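Local coordinates for protein ATP-dependent DNA helicase uvsW (Enterobacteria phage T4, PDB 2OCA) that couples ATP hydrolysis to 3'-5' unwinding of duplex DNA and drives branch migration of Holliday junctions in phage recombination, repair and the reorganization of stalled replication forks, at residues E113-Q118 with N494-T499; K298-F303 with T450-I455; S428-L433 with I485-D490. The protein carries 1 engineered substitution. All blocks are in the same frame, centred on the assembly; numbering follows the deposited sequence.

Interaction 1. Residues E113-Q118 with N494-T499; sequences EPHWYQ and NYVMKT
Trp116 and Asn494 form the tight part of this contact. The indole NE1 donates to Asn494 OD1 at 2.9 Å, with an angle of 151° at the hydrogen. The oxygen lies at the ring edge, in the indole plane; ring and amide are 81° apart, and the nitrogen stands above the carbonyl plane, not on a lone pair. Trp116 CG fits between its backbone N and carbonyl carbon (chi1 70°), which directs the indole to Asn494 and Tyr495. Its CD1 edge comes within 3.4 Å of Tyr495 O, while Tyr117 CB backs one face. Away from the indole the contact is looser. A water accepts weakly from Trp116 N and donates to Tyr495 O, Tyr117 CE2 only grazes Val496 CG2 at 4.3 Å, the His115 ring is partly exposed, and Met497, at the margin, is exposed in the isolated molecule. His115 is the helix N-cap, and its N is bonded to Gln118 OE1 at 3.0 Å. Gln118 NE2 bonds Ala139 O in the predicted ATP-binding loop; the sequence HWYQ is consistent with a helicase Q motif. The contact bridges two RecA-like domains: helix 116-128 starts beside helix 141-155, and edge strand 495-501 pairs with strand 298-305 and packs through Tyr495 on helix 476-490.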
loop_
_atom_site.group_PDB
_atom_site.type_symbol
_atom_site.label_atom_id
_atom_site.label_comp_id
_atom_site.label_asym_id
_atom_site.label_seq_id
_atom_site.Cartn_x
_atom_site.Cartn_y
_atom_site.Cartn_z
ATOM N N GLU A 113 -7.768 7.651 -8.467
ATOM C CA GLU A 113 -7.873 7.934 -7.044
ATOM C C GLU A 113 -7.038 6.962 -6.213
ATOM O O GLU A 113 -6.811 5.818 -6.610
ATOM C CB GLU A 113 -9.333 7.887 -6.584
ATOM C CG GLU A 113 -10.168 9.123 -6.971
ATOM C CD GLU A 113 -9.652 10.443 -6.369
ATOM O OE1 GLU A 113 -8.754 10.410 -5.494
ATOM O OE2 GLU A 113 -10.155 11.522 -6.768
ATOM N N PRO A 114 -6.543 7.426 -5.055
ATOM C CA PRO A 114 -5.730 6.604 -4.157
ATOM C C PRO A 114 -6.552 5.507 -3.479
ATOM O O PRO A 114 -7.700 5.723 -3.092
ATOM C CB PRO A 114 -5.214 7.621 -3.142
ATOM C CG PRO A 114 -5.192 8.899 -3.917
ATOM C CD PRO A 114 -6.489 8.840 -4.646
ATOM N N HIS A 115 -5.952 4.333 -3.336
ATOM C CA HIS A 115 -6.614 3.226 -2.678
ATOM C C HIS A 115 -6.745 3.572 -1.198
ATOM O O HIS A 115 -6.099 4.506 -0.711
ATOM C CB HIS A 115 -5.800 1.954 -2.874
ATOM C CG HIS A 115 -5.540 1.630 -4.314
ATOM N ND1 HIS A 115 -6.522 1.696 -5.280
ATOM C CD2 HIS A 115 -4.414 1.230 -4.948
ATOM C CE1 HIS A 115 -6.011 1.354 -6.449
ATOM N NE2 HIS A 115 -4.734 1.064 -6.276
ATOM N N TRP A 116 -7.581 2.830 -0.476
ATOM C CA TRP A 116 -7.780 3.123 0.939
ATOM C C TRP A 116 -6.487 3.034 1.744
ATOM O O TRP A 116 -6.193 3.922 2.543
ATOM C CB TRP A 116 -8.839 2.193 1.555
ATOM C CG TRP A 116 -8.409 0.765 1.698
ATOM C CD1 TRP A 116 -8.559 -0.238 0.779
ATOM C CD2 TRP A 116 -7.695 0.193 2.801
ATOM N NE1 TRP A 116 -7.978 -1.395 1.239
ATOM C CE2 TRP A 116 -7.439 -1.160 2.477
ATOM C CE3 TRP A 116 -7.241 0.692 4.028
ATOM C CZ2 TRP A 116 -6.745 -2.019 3.339
ATOM C CZ3 TRP A 116 -6.551 -0.162 4.882
ATOM C CH2 TRP A 116 -6.310 -1.503 4.532
ATOM N N TYR A 117 -5.709 1.976 1.526
ATOM C CA TYR A 117 -4.471 1.803 2.272
ATOM C C TYR A 117 -3.451 2.897 1.978
ATOM O O TYR A 117 -2.591 3.190 2.803
ATOM C CB TYR A 117 -3.881 0.404 2.028
ATOM C CG TYR A 117 -3.659 0.017 0.582
ATOM C CD1 TYR A 117 -2.586 0.540 -0.149
ATOM C CD2 TYR A 117 -4.521 -0.887 -0.060
ATOM C CE1 TYR A 117 -2.375 0.175 -1.486
ATOM C CE2 TYR A 117 -4.319 -1.259 -1.397
ATOM C CZ TYR A 117 -3.245 -0.724 -2.106
ATOM O OH TYR A 117 -3.049 -1.067 -3.430
ATOM N N GLN A 118 -3.560 3.522 0.810
ATOM C CA GLN A 118 -2.648 4.599 0.452
ATOM C C GLN A 118 -3.044 5.868 1.195
ATOM O O GLN A 118 -2.189 6.595 1.695
ATOM C CB GLN A 118 -2.680 4.858 -1.054
ATOM C CG GLN A 118 -2.281 3.656 -1.892
ATOM C CD GLN A 118 -2.120 4.006 -3.346
ATOM O OE1 GLN A 118 -3.020 4.577 -3.957
ATOM N NE2 GLN A 118 -0.971 3.671 -3.912
ATOM N N ASN A 494 -11.743 -4.529 2.581
ATOM C CA ASN A 494 -10.489 -4.211 1.911
ATOM C C ASN A 494 -10.749 -4.242 0.401
ATOM O O ASN A 494 -10.490 -5.259 -0.254
ATOM C CB ASN A 494 -9.430 -5.258 2.300
ATOM C CG ASN A 494 -8.123 -5.110 1.525
ATOM O OD1 ASN A 494 -7.957 -4.198 0.718
ATOM N ND2 ASN A 494 -7.188 -6.015 1.774
ATOM N N TYR A 495 -11.261 -3.140 -0.153
ATOM C CA TYR A 495 -11.550 -3.110 -1.580
ATOM C C TYR A 495 -10.847 -2.027 -2.390
ATOM O O TYR A 495 -10.530 -0.947 -1.895
ATOM C CB TYR A 495 -13.053 -3.003 -1.815
ATOM C CG TYR A 495 -13.584 -1.618 -1.611
ATOM C CD1 TYR A 495 -13.634 -1.057 -0.338
ATOM C CD2 TYR A 495 -13.994 -0.844 -2.699
ATOM C CE1 TYR A 495 -14.075 0.249 -0.143
ATOM C CE2 TYR A 495 -14.438 0.459 -2.523
ATOM C CZ TYR A 495 -14.475 1.002 -1.238
ATOM O OH TYR A 495 -14.899 2.299 -1.052
ATOM N N VAL A 496 -10.644 -2.341 -3.661
ATOM C CA VAL A 496 -9.981 -1.476 -4.622
ATOM C C VAL A 496 -10.814 -1.422 -5.902
ATOM O O VAL A 496 -11.565 -2.350 -6.200
ATOM C CB VAL A 496 -8.601 -2.052 -4.963
ATOM C CG1 VAL A 496 -7.905 -1.176 -5.963
ATOM C CG2 VAL A 496 -7.778 -2.197 -3.694
ATOM N N MET A 497 -10.683 -0.348 -6.669
ATOM C CA MET A 497 -11.446 -0.238 -7.903
ATOM C C MET A 497 -10.546 -0.051 -9.099
ATOM O O MET A 497 -9.552 0.655 -9.027
ATOM C CB MET A 497 -12.426 0.918 -7.804
ATOM C CG MET A 497 -13.366 0.759 -6.636
ATOM S SD MET A 497 -14.390 2.189 -6.354
ATOM C CE MET A 497 -13.515 3.005 -4.976
ATOM N N LYS A 498 -10.892 -0.705 -10.202
ATOM C CA LYS A 498 -10.110 -0.608 -11.426
ATOM C C LYS A 498 -11.061 -0.505 -12.600
ATOM O O LYS A 498 -12.146 -1.078 -12.576
ATOM C CB LYS A 498 -9.230 -1.848 -11.611
ATOM C CG LYS A 498 -8.311 -2.176 -10.439
ATOM C CD LYS A 498 -7.471 -3.416 -10.740
ATOM C CE LYS A 498 -6.465 -3.705 -9.633
ATOM N NZ LYS A 498 -5.593 -4.869 -9.966
ATOM N N THR A 499 -10.650 0.232 -13.623
ATOM C CA THR A 499 -11.454 0.391 -14.820
ATOM C C THR A 499 -10.699 -0.226 -15.977
ATOM O O THR A 499 -9.480 -0.104 -16.071
ATOM C CB THR A 499 -11.698 1.844 -15.143
ATOM O OG1 THR A 499 -12.353 2.462 -14.032
ATOM C CG2 THR A 499 -12.575 1.964 -16.373
HETATM O O HOH W 1 -10.334 2.234 -2.182
#

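Interaction 2. Residues K298-F303 with T450-I455; sequences KINSIF and TVWDLI
Strands 298-303 and 450-455 run parallel in strict register, Lys298 beside Thr450 through Phe303 beside Ile455, joined by five backbone bonds that include Asn300 N to Val451 O at 2.8 Å and Ile455 N to Ile302 O, also 2.8 Å. Asn300, Ile302, Trp452 and Leu454 share one face of the sheet. There Asn300 CB makes a CH-pi contact over the six-membered ring of Trp452, 4.2 Å from its centroid, while Ile302 CG1 comes at the edge of the same indole, 3.8 Å from CE3. Ile302 also runs alongside Leu454, with CB 3.9 Å from Leu454 CD2, and thus touches both Trp452 and Leu454. The opposite face carries Ser301, Phe303, Asp453 and Ile455. Ile455 CD1 lies over one face of the Phe303 ring, 4.0 Å from the centroid and 19° off its normal, the two side chains pointing the same way. Asp453 is buried, but its carboxylate is gripped twice, by a salt bridge from Arg484 and a hydrogen bond from Tyr488, which probably favours its charged form. Trp452 NE1 bonds His419 ND1. In this parallel, RecA-like sheet, strand 450-457 has strand 417-422 on its far side and strand 298-305 has 495-501; helix 330-344 packs on the Trp452 and Leu454 face, and helix 476-490 on the Phe303 and Ile455 face.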
loop_
_atom_site.group_PDB
_atom_site.type_symbol
_atom_site.label_atom_id
_atom_site.label_comp_id
_atom_site.label_asym_id
_atom_site.label_seq_id
_atom_site.Cartn_x
_atom_site.Cartn_y
_atom_site.Cartn_z
ATOM N N LYS A 298 -9.709 -9.874 0.033
ATOM C CA LYS A 298 -9.235 -8.697 -0.678
ATOM C C LYS A 298 -10.207 -8.588 -1.846
ATOM O O LYS A 298 -10.337 -9.529 -2.622
ATOM C CB LYS A 298 -7.815 -8.927 -1.194
ATOM C CG LYS A 298 -7.084 -7.675 -1.665
ATOM C CD LYS A 298 -7.801 -6.962 -2.810
ATOM C CE LYS A 298 -7.051 -5.694 -3.261
ATOM N NZ LYS A 298 -5.838 -5.972 -4.102
ATOM N N ILE A 299 -10.898 -7.458 -1.967
ATOM C CA ILE A 299 -11.863 -7.280 -3.053
ATOM C C ILE A 299 -11.374 -6.350 -4.159
ATOM O O ILE A 299 -10.900 -5.253 -3.893
ATOM C CB ILE A 299 -13.195 -6.716 -2.525
ATOM C CG1 ILE A 299 -13.759 -7.633 -1.437
ATOM C CG2 ILE A 299 -14.192 -6.585 -3.664
ATOM C CD1 ILE A 299 -14.930 -7.034 -0.699
ATOM N N ASN A 300 -11.509 -6.793 -5.402
ATOM C CA ASN A 300 -11.102 -6.009 -6.562
ATOM C C ASN A 300 -12.302 -5.702 -7.449
ATOM O O ASN A 300 -12.741 -6.556 -8.224
ATOM C CB ASN A 300 -10.075 -6.781 -7.388
ATOM C CG ASN A 300 -8.661 -6.517 -6.950
ATOM O OD1 ASN A 300 -8.385 -6.388 -5.760
ATOM N ND2 ASN A 300 -7.746 -6.447 -7.911
ATOM N N SER A 301 -12.840 -4.493 -7.335
ATOM C CA SER A 301 -13.977 -4.112 -8.167
ATOM C C SER A 301 -13.486 -3.676 -9.538
ATOM O O SER A 301 -12.839 -2.640 -9.677
ATOM C CB SER A 301 -14.765 -2.977 -7.519
ATOM O OG SER A 301 -15.568 -3.472 -6.465
ATOM N N ILE A 302 -13.783 -4.472 -10.555
ATOM C CA ILE A 302 -13.357 -4.134 -11.898
ATOM C C ILE A 302 -14.501 -3.576 -12.733
ATOM O O ILE A 302 -15.503 -4.246 -12.978
ATOM C CB ILE A 302 -12.774 -5.354 -12.621
ATOM C CG1 ILE A 302 -11.690 -5.997 -11.758
ATOM C CG2 ILE A 302 -12.202 -4.930 -13.975
ATOM C CD1 ILE A 302 -10.608 -5.040 -11.321
ATOM N N PHE A 303 -14.343 -2.335 -13.160
ATOM C CA PHE A 303 -15.338 -1.684 -13.991
ATOM C C PHE A 303 -15.017 -1.989 -15.445
ATOM O O PHE A 303 -14.073 -1.443 -16.015
ATOM C CB PHE A 303 -15.314 -0.180 -13.759
ATOM C CG PHE A 303 -16.152 0.267 -12.608
ATOM C CD1 PHE A 303 -17.509 0.505 -12.773
ATOM C CD2 PHE A 303 -15.584 0.480 -11.362
ATOM C CE1 PHE A 303 -18.289 0.958 -11.717
ATOM C CE2 PHE A 303 -16.363 0.935 -10.292
ATOM C CZ PHE A 303 -17.719 1.173 -10.479
ATOM N N THR A 450 -8.090 -12.979 -3.067
ATOM C CA THR A 450 -8.690 -11.772 -3.599
ATOM C C THR A 450 -9.880 -12.139 -4.495
ATOM O O THR A 450 -9.789 -13.034 -5.344
ATOM C CB THR A 450 -7.660 -10.942 -4.393
ATOM O OG1 THR A 450 -8.266 -10.432 -5.587
ATOM C CG2 THR A 450 -6.455 -11.792 -4.747
ATOM N N VAL A 451 -11.000 -11.453 -4.274
ATOM C CA VAL A 451 -12.220 -11.673 -5.036
ATOM C C VAL A 451 -12.379 -10.615 -6.112
ATOM O O VAL A 451 -12.398 -9.425 -5.825
ATOM C CB VAL A 451 -13.456 -11.605 -4.130
ATOM C CG1 VAL A 451 -14.717 -11.721 -4.960
ATOM C CG2 VAL A 451 -13.388 -12.698 -3.093
ATOM N N TRP A 452 -12.506 -11.049 -7.353
ATOM C CA TRP A 452 -12.682 -10.111 -8.448
ATOM C C TRP A 452 -14.150 -9.888 -8.739
ATOM O O TRP A 452 -14.804 -10.729 -9.346
ATOM C CB TRP A 452 -11.985 -10.630 -9.689
ATOM C CG TRP A 452 -10.548 -10.850 -9.441
ATOM C CD1 TRP A 452 -9.981 -11.881 -8.744
ATOM C CD2 TRP A 452 -9.474 -10.013 -9.866
ATOM N NE1 TRP A 452 -8.619 -11.739 -8.715
ATOM C CE2 TRP A 452 -8.277 -10.599 -9.397
ATOM C CE3 TRP A 452 -9.404 -8.817 -10.596
ATOM C CZ2 TRP A 452 -7.023 -10.037 -9.638
ATOM C CZ3 TRP A 452 -8.166 -8.256 -10.834
ATOM C CH2 TRP A 452 -6.986 -8.868 -10.355
ATOM N N ASP A 453 -14.666 -8.750 -8.289
ATOM C CA ASP A 453 -16.057 -8.405 -8.510
ATOM C C ASP A 453 -16.182 -7.625 -9.823
ATOM O O ASP A 453 -15.812 -6.456 -9.898
ATOM C CB ASP A 453 -16.577 -7.574 -7.329
ATOM C CG ASP A 453 -17.996 -7.079 -7.542
ATOM O OD1 ASP A 453 -18.690 -7.645 -8.421
ATOM O OD2 ASP A 453 -18.417 -6.131 -6.831
ATOM N N LEU A 454 -16.697 -8.282 -10.857
ATOM C CA LEU A 454 -16.843 -7.640 -12.155
ATOM C C LEU A 454 -18.142 -6.848 -12.275
ATOM O O LEU A 454 -19.241 -7.361 -12.066
ATOM C CB LEU A 454 -16.754 -8.683 -13.271
ATOM C CG LEU A 454 -15.583 -9.677 -13.174
ATOM C CD1 LEU A 454 -15.633 -10.628 -14.362
ATOM C CD2 LEU A 454 -14.236 -8.947 -13.144
ATOM N N ILE A 455 -17.994 -5.571 -12.594
ATOM C CA ILE A 455 -19.126 -4.691 -12.763
ATOM C C ILE A 455 -19.164 -4.372 -14.238
ATOM O O ILE A 455 -18.183 -3.894 -14.798
ATOM C CB ILE A 455 -18.943 -3.394 -11.982
ATOM C CG1 ILE A 455 -18.750 -3.710 -10.499
ATOM C CG2 ILE A 455 -20.148 -2.490 -12.186
ATOM C CD1 ILE A 455 -18.536 -2.477 -9.636
#

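Interaction 3. Residues S428-L433 with I485-D490; sequences SKIIVL and IQRYAD
The Tyr488 ring meets Ile430 and Leu433 obliquely, through its CE1 corner: Ile430 CG2 is 3.5 Å from Tyr488 CE1, and Leu433 CD1 is 3.4 Å from the same carbon. The second flat group is the guanidinium of Arg487, with Ser428 O over one face; NH2 is 3.5 Å from that oxygen, but the angle is too poor for a hydrogen bond. The contact belongs to the C-terminal RecA-like domain, where the loop leading into helix 431-440 packs against the last turns of helix 476-490. The sequence QTIGRVLRK, which starts within helix 431-440 and runs just past its end, is consistent with helicase motif VI, although the contact itself is structural packing away from the predicted ATP site. Ile430 points at helix 476-490 and packs on both Arg487 and Tyr488. It slides past Tyr488 in the opposite direction, whereas Leu433 crosses the tyrosine at about a right angle, and both aliphatic side chains also touch Phe493. Arg487 CG leaves anti to the backbone N (chi1 -179°), and bends at chi2 and chi3 carry the chain past Ile430 and bring the guanidinium back to Ser428. The aliphatic stem of Arg487 thus runs along Ile430, though the exact spacing is doubtful. The polar ends find partners beyond these segments: Ser428 OG bonds Asp483 OD2, and Tyr488 OH bonds Asp453 of strand 450-457. Leu433 N bonds Ile430 O at 2.8 Å where the loop passes into the helix. Between the two segments a single water accepts from Ile430 N at 3.2 Å and, weakly, from Arg487 NE at 3.1 Å.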
loop_
_atom_site.group_PDB
_atom_site.type_symbol
_atom_site.label_atom_id
_atom_site.label_comp_id
_atom_site.label_asym_id
_atom_site.label_seq_id
_atom_site.Cartn_x
_atom_site.Cartn_y
_atom_site.Cartn_z
ATOM N N SER A 428 -27.449 -6.499 -5.531
ATOM C CA SER A 428 -27.003 -5.357 -4.747
ATOM C C SER A 428 -26.506 -5.793 -3.382
ATOM O O SER A 428 -26.079 -4.964 -2.578
ATOM C CB SER A 428 -28.141 -4.361 -4.567
ATOM O OG SER A 428 -28.492 -3.777 -5.801
ATOM N N LYS A 429 -26.568 -7.096 -3.124
ATOM C CA LYS A 429 -26.139 -7.655 -1.850
ATOM C C LYS A 429 -24.747 -8.257 -1.989
ATOM O O LYS A 429 -24.301 -8.565 -3.095
ATOM C CB LYS A 429 -27.123 -8.735 -1.404
ATOM C CG LYS A 429 -28.587 -8.316 -1.489
ATOM C CD LYS A 429 -29.507 -9.528 -1.420
ATOM C CE LYS A 429 -30.943 -9.165 -1.779
ATOM N NZ LYS A 429 -31.807 -10.379 -1.910
ATOM N N ILE A 430 -24.074 -8.441 -0.859
ATOM C CA ILE A 430 -22.721 -8.984 -0.859
ATOM C C ILE A 430 -22.565 -10.283 -0.068
ATOM O O ILE A 430 -21.451 -10.673 0.292
ATOM C CB ILE A 430 -21.738 -7.954 -0.287
ATOM C CG1 ILE A 430 -22.161 -7.575 1.133
ATOM C CG2 ILE A 430 -21.711 -6.720 -1.169
ATOM C CD1 ILE A 430 -21.132 -6.755 1.881
ATOM N N ILE A 431 -23.679 -10.951 0.202
ATOM C CA ILE A 431 -23.652 -12.196 0.959
ATOM C C ILE A 431 -22.623 -13.178 0.392
ATOM O O ILE A 431 -21.901 -13.842 1.141
ATOM C CB ILE A 431 -25.058 -12.857 0.988
ATOM C CG1 ILE A 431 -26.009 -12.035 1.869
ATOM C CG2 ILE A 431 -24.964 -14.264 1.547
ATOM C CD1 ILE A 431 -26.189 -10.580 1.453
ATOM N N VAL A 432 -22.550 -13.255 -0.932
ATOM C CA VAL A 432 -21.605 -14.146 -1.592
ATOM C C VAL A 432 -20.217 -14.053 -0.973
ATOM O O VAL A 432 -19.498 -15.049 -0.885
ATOM C CB VAL A 432 -21.515 -13.827 -3.088
ATOM C CG1 VAL A 432 -20.500 -14.729 -3.761
ATOM C CG2 VAL A 432 -22.883 -14.014 -3.724
ATOM N N LEU A 433 -19.836 -12.854 -0.548
ATOM C CA LEU A 433 -18.536 -12.671 0.082
ATOM C C LEU A 433 -18.503 -13.424 1.397
ATOM O O LEU A 433 -17.525 -14.105 1.701
ATOM C CB LEU A 433 -18.260 -11.197 0.349
ATOM C CG LEU A 433 -17.945 -10.336 -0.867
ATOM C CD1 LEU A 433 -17.620 -8.942 -0.394
ATOM C CD2 LEU A 433 -16.775 -10.921 -1.637
ATOM N N ILE A 485 -20.348 -1.493 -4.057
ATOM C CA ILE A 485 -19.203 -0.688 -3.640
ATOM C C ILE A 485 -19.550 0.105 -2.391
ATOM O O ILE A 485 -18.740 0.213 -1.470
ATOM C CB ILE A 485 -18.741 0.268 -4.780
ATOM C CG1 ILE A 485 -18.021 -0.545 -5.855
ATOM C CG2 ILE A 485 -17.807 1.343 -4.249
ATOM C CD1 ILE A 485 -17.776 0.214 -7.130
ATOM N N GLN A 486 -20.757 0.655 -2.358
ATOM C CA GLN A 486 -21.184 1.420 -1.198
ATOM C C GLN A 486 -21.279 0.490 0.018
ATOM O O GLN A 486 -21.039 0.904 1.149
ATOM C CB GLN A 486 -22.534 2.083 -1.467
ATOM C CG GLN A 486 -23.030 2.918 -0.308
ATOM C CD GLN A 486 -22.026 3.975 0.114
ATOM O OE1 GLN A 486 -21.673 4.868 -0.667
ATOM N NE2 GLN A 486 -21.556 3.880 1.353
ATOM N N ARG A 487 -21.615 -0.775 -0.223
ATOM C CA ARG A 487 -21.725 -1.739 0.860
ATOM C C ARG A 487 -20.337 -2.120 1.374
ATOM O O ARG A 487 -20.158 -2.303 2.572
ATOM C CB ARG A 487 -22.475 -2.990 0.400
ATOM C CG ARG A 487 -22.647 -4.038 1.492
ATOM C CD ARG A 487 -23.777 -3.729 2.486
ATOM N NE ARG A 487 -25.096 -4.052 1.939
ATOM C CZ ARG A 487 -25.730 -3.330 1.017
ATOM N NH1 ARG A 487 -25.172 -2.227 0.533
ATOM N NH2 ARG A 487 -26.922 -3.712 0.570
ATOM N N TYR A 488 -19.357 -2.238 0.480
ATOM C CA TYR A 488 -17.993 -2.581 0.899
ATOM C C TYR A 488 -17.429 -1.484 1.789
ATOM O O TYR A 488 -16.712 -1.753 2.750
ATOM C CB TYR A 488 -17.044 -2.717 -0.294
ATOM C CG TYR A 488 -17.415 -3.757 -1.312
ATOM C CD1 TYR A 488 -18.048 -4.941 -0.935
ATOM C CD2 TYR A 488 -17.103 -3.575 -2.654
ATOM C CE1 TYR A 488 -18.360 -5.914 -1.869
ATOM C CE2 TYR A 488 -17.409 -4.536 -3.594
ATOM C CZ TYR A 488 -18.039 -5.705 -3.199
ATOM O OH TYR A 488 -18.357 -6.660 -4.137
ATOM N N ALA A 489 -17.734 -0.242 1.437
ATOM C CA ALA A 489 -17.249 0.901 2.190
ATOM C C ALA A 489 -17.872 0.918 3.577
ATOM O O ALA A 489 -17.169 1.060 4.575
ATOM C CB ALA A 489 -17.566 2.192 1.449
ATOM N N ASP A 490 -19.191 0.770 3.638
ATOM C CA ASP A 490 -19.879 0.768 4.917
ATOM C C ASP A 490 -19.345 -0.340 5.818
ATOM O O ASP A 490 -19.061 -0.115 6.992
ATOM C CB ASP A 490 -21.383 0.587 4.714
ATOM C CG ASP A 490 -22.032 1.787 4.049
ATOM O OD1 ASP A 490 -21.434 2.887 4.094
ATOM O OD2 ASP A 490 -23.146 1.633 3.497
HETATM O O HOH W 2 -25.670 -7.117 1.592
#

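How the interactions relate
Interaction 2 is the structural middle of the three: its centre is about 11 Å from those of interactions 1 and 3, which lie about 15 Å apart. Strand 298-305 pairs with 450-457 in interaction 2 and with 495-501 of interaction 1, where Val496 O and Ser301 N, 2.7 Å apart, probably bond. Helix 476-490 of interaction 3 lies on this sheet, Ile485 CD1 3.5 Å from Phe303 CZ, and then leads into strand 495-501. Along the chain the segments of interactions 2 and 3 alternate, both within the span that interaction 1 closes. Interactions 2 and 3 both lie within the C-terminal RecA-like domain, and interaction 1 joins it to the ATP-binding one.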